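Local structure of putative lipase (Bacteroides thetaiotaomicron VPI-5482, 3BZW) at the interface of chains A and B. The protein probably hydrolyses ester bonds of lipid-like substrates as a GDSL-type (SGNH) hydrolase, perhaps with lysophospholipase activity. Numbering follows the deposited sequence. Chains: chain A/B, Putative lipase.

The interface of chains A and B. Residues chain A 120-124, 126; chain B 102, 178-181.
With CG of A:Lys126 set between its backbone N and carbonyl carbon (chi1 67°), and CG of B:Asp178 beside its own backbone N, the two side chains cross at a slant and bring their charged ends together. The lysine runs extended to CE and bends at its last torsion, bringing A:Lys126 NZ 3.1 Å from the carboxylate oxygen B:Asp178 OD2 in a salt bridge whose hydrogen bond is weak. A long lysine suits this place because its aliphatic stem can pack against CG2 of B:Val181, a branched residue at home in a strand, while its amine reaches the carboxylate. Separately, A:Lys126 N donates to B:Asp178 O at 2.7 Å, almost in line with the carbonyl. In the antiparallel bridge, A:Ala121 N donates to B:Val181 O and B:Val181 N to A:Ala121 O, each at 3.0 Å; the small methyl of A:Ala121 packs against the backbone of B:Lys179 and against B:Val181 CB. Next along, A:Gly123 N donates to B:Lys179 O at 2.9 Å; its phi/psi of 121°/-31° is rarely taken by residues with a side chain. At the other end B:Asn102 CG lies in plane at the A:His122 ring edge, 3.5 Å from A:His122 CE1, in a packing contact, while a water links B:Asn102 OD1 to A:Ala121 O. The patch fastens the A-chain hairpin, strands 111-122 and 127-136, to strand 180-182 of chain B, an antiparallel pairing that may stabilise the deposited six-copy assembly, though the structure alone does not show that this is the biological oligomer.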
ATOM      1  N   SER A 120     -34.694   5.665  19.303  1.00 10.21           N
ATOM      2  CA  SER A 120     -34.105   6.585  18.349  1.00  9.82           C
ATOM      3  C   SER A 120     -35.207   7.144  17.454  1.00 10.19           C
ATOM      4  O   SER A 120     -36.179   6.454  17.156  1.00  8.63           O
ATOM      5  CB  SER A 120     -33.055   5.861  17.508  1.00  9.99           C
ATOM      6  OG  SER A 120     -32.421   6.756  16.617  1.00 12.87           O
ATOM      7  N   ALA A 121     -35.054   8.394  17.033  1.00  8.21           N
ATOM      8  CA  ALA A 121     -36.044   9.029  16.174  1.00  9.53           C
ATOM      9  C   ALA A 121     -35.390  10.094  15.312  1.00  9.19           C
ATOM     10  O   ALA A 121     -34.635  10.930  15.810  1.00  8.49           O
ATOM     11  CB  ALA A 121     -37.148   9.649  17.014  1.00  6.20           C
ATOM     12  N   HIS A 122     -35.683  10.054  14.019  1.00 10.74           N
ATOM     13  CA  HIS A 122     -35.124  11.011  13.072  1.00 11.62           C
ATOM     14  C   HIS A 122     -36.186  11.455  12.067  1.00 12.25           C
ATOM     15  O   HIS A 122     -36.010  11.319  10.854  1.00 12.25           O
ATOM     16  CB  HIS A 122     -33.930  10.374  12.354  1.00 13.31           C
ATOM     17  CG  HIS A 122     -32.836   9.950  13.284  1.00 16.15           C
ATOM     18  ND1 HIS A 122     -31.813  10.790  13.664  1.00 18.07           N
ATOM     19  CD2 HIS A 122     -32.650   8.797  13.969  1.00 15.21           C
ATOM     20  CE1 HIS A 122     -31.044  10.175  14.545  1.00 17.67           C
ATOM     21  NE2 HIS A 122     -31.532   8.964  14.748  1.00 18.29           N
ATOM     22  N   GLY A 123     -37.293  11.979  12.584  1.00 11.54           N
ATOM     23  CA  GLY A 123     -38.359  12.452  11.720  1.00 11.87           C
ATOM     24  C   GLY A 123     -39.686  11.768  11.964  1.00 12.56           C
ATOM     25  O   GLY A 123     -40.747  12.366  11.774  1.00 12.35           O
ATOM     26  N   GLU A 124     -39.630  10.507  12.376  1.00 11.94           N
ATOM     27  CA  GLU A 124     -40.837   9.746  12.653  1.00 13.97           C
ATOM     28  C   GLU A 124     -40.880   9.393  14.135  1.00 13.64           C
ATOM     29  O   GLU A 124     -39.885   9.553  14.844  1.00 11.96           O
ATOM     30  CB  GLU A 124     -40.864   8.481  11.794  1.00 16.54           C
ATOM     31  CG  GLU A 124     -40.849   8.782  10.299  1.00 22.40           C
ATOM     32  CD  GLU A 124     -40.870   7.535   9.445  1.00 25.78           C
ATOM     33  OE1 GLU A 124     -39.917   6.731   9.537  1.00 28.79           O
ATOM     34  OE2 GLU A 124     -41.843   7.357   8.681  1.00 27.47           O
ATOM     35  N   LYS A 126     -40.494   8.022  17.628  1.00 13.52           N
ATOM     36  CA  LYS A 126     -39.404   7.242  18.195  1.00 13.46           C
ATOM     37  C   LYS A 126     -39.794   5.784  18.371  1.00 15.23           C
ATOM     38  O   LYS A 126     -40.944   5.461  18.674  1.00 12.90           O
ATOM     39  CB  LYS A 126     -38.975   7.817  19.548  1.00 14.84           C
ATOM     40  CG  LYS A 126     -40.027   7.693  20.652  1.00 18.67           C
ATOM     41  CD  LYS A 126     -39.492   8.212  21.978  1.00 22.31           C
ATOM     42  CE  LYS A 126     -40.451   7.924  23.128  1.00 25.09           C
ATOM     43  NZ  LYS A 126     -41.781   8.565  22.927  1.00 27.73           N
TER
ATOM     44  N   ASN B 102     -25.334  12.130  13.343  1.00  5.31           N
ATOM     45  CA  ASN B 102     -26.712  11.868  13.753  1.00  7.35           C
ATOM     46  C   ASN B 102     -27.623  11.462  12.598  1.00  7.93           C
ATOM     47  O   ASN B 102     -28.590  10.722  12.794  1.00  8.65           O
ATOM     48  CB  ASN B 102     -27.313  13.085  14.455  1.00  6.77           C
ATOM     49  CG  ASN B 102     -28.727  12.822  14.962  1.00  8.01           C
ATOM     50  OD1 ASN B 102     -29.669  13.525  14.604  1.00 10.64           O
ATOM     51  ND2 ASN B 102     -28.876  11.800  15.792  1.00  3.68           N
ATOM     52  N   ASP B 178     -40.905  13.594  20.450  1.00 17.06           N
ATOM     53  CA  ASP B 178     -41.010  12.183  20.087  1.00 17.42           C
ATOM     54  C   ASP B 178     -40.453  11.812  18.715  1.00 14.78           C
ATOM     55  O   ASP B 178     -40.299  10.630  18.415  1.00 14.97           O
ATOM     56  CB  ASP B 178     -42.472  11.733  20.169  1.00 21.68           C
ATOM     57  CG  ASP B 178     -42.955  11.574  21.598  1.00 26.79           C
ATOM     58  OD1 ASP B 178     -44.174  11.360  21.791  1.00 28.82           O
ATOM     59  OD2 ASP B 178     -42.120  11.655  22.527  1.00 29.74           O
ATOM     60  N   LYS B 179     -40.150  12.803  17.883  1.00 12.74           N
ATOM     61  CA  LYS B 179     -39.616  12.519  16.554  1.00 12.52           C
ATOM     62  C   LYS B 179     -38.156  12.946  16.375  1.00 11.49           C
ATOM     63  O   LYS B 179     -37.626  12.926  15.263  1.00 10.63           O
ATOM     64  CB  LYS B 179     -40.493  13.181  15.484  1.00 13.25           C
ATOM     65  CG  LYS B 179     -41.932  12.663  15.480  1.00 16.35           C
ATOM     66  CD  LYS B 179     -42.750  13.226  14.320  1.00 19.23           C
ATOM     67  CE  LYS B 179     -43.233  14.640  14.589  1.00 20.58           C
ATOM     68  NZ  LYS B 179     -44.304  14.690  15.631  1.00 17.97           N
ATOM     69  N   ASN B 180     -37.507  13.324  17.471  1.00 10.65           N
ATOM     70  CA  ASN B 180     -36.108  13.739  17.416  1.00 10.18           C
ATOM     71  C   ASN B 180     -35.431  13.220  18.681  1.00  9.92           C
ATOM     72  O   ASN B 180     -35.323  13.931  19.678  1.00  9.32           O
ATOM     73  CB  ASN B 180     -36.025  15.269  17.326  1.00 10.30           C
ATOM     74  CG  ASN B 180     -34.625  15.771  16.985  1.00 11.15           C
ATOM     75  OD1 ASN B 180     -34.443  16.942  16.643  1.00 12.53           O
ATOM     76  ND2 ASN B 180     -33.634  14.894  17.084  1.00  6.83           N
ATOM     77  N   VAL B 181     -35.002  11.961  18.630  1.00  8.62           N
ATOM     78  CA  VAL B 181     -34.344  11.303  19.755  1.00  8.11           C
ATOM     79  C   VAL B 181     -32.975  10.810  19.310  1.00  8.77           C
ATOM     80  O   VAL B 181     -32.863   9.927  18.457  1.00  7.19           O
ATOM     81  CB  VAL B 181     -35.175  10.103  20.263  1.00  9.39           C
ATOM     82  CG1 VAL B 181     -34.425   9.375  21.374  1.00 10.54           C
ATOM     83  CG2 VAL B 181     -36.523  10.589  20.773  1.00  8.95           C
TER
HETATM   84  O   HOH W   1     -32.566  13.212  15.407  1.00 12.29           O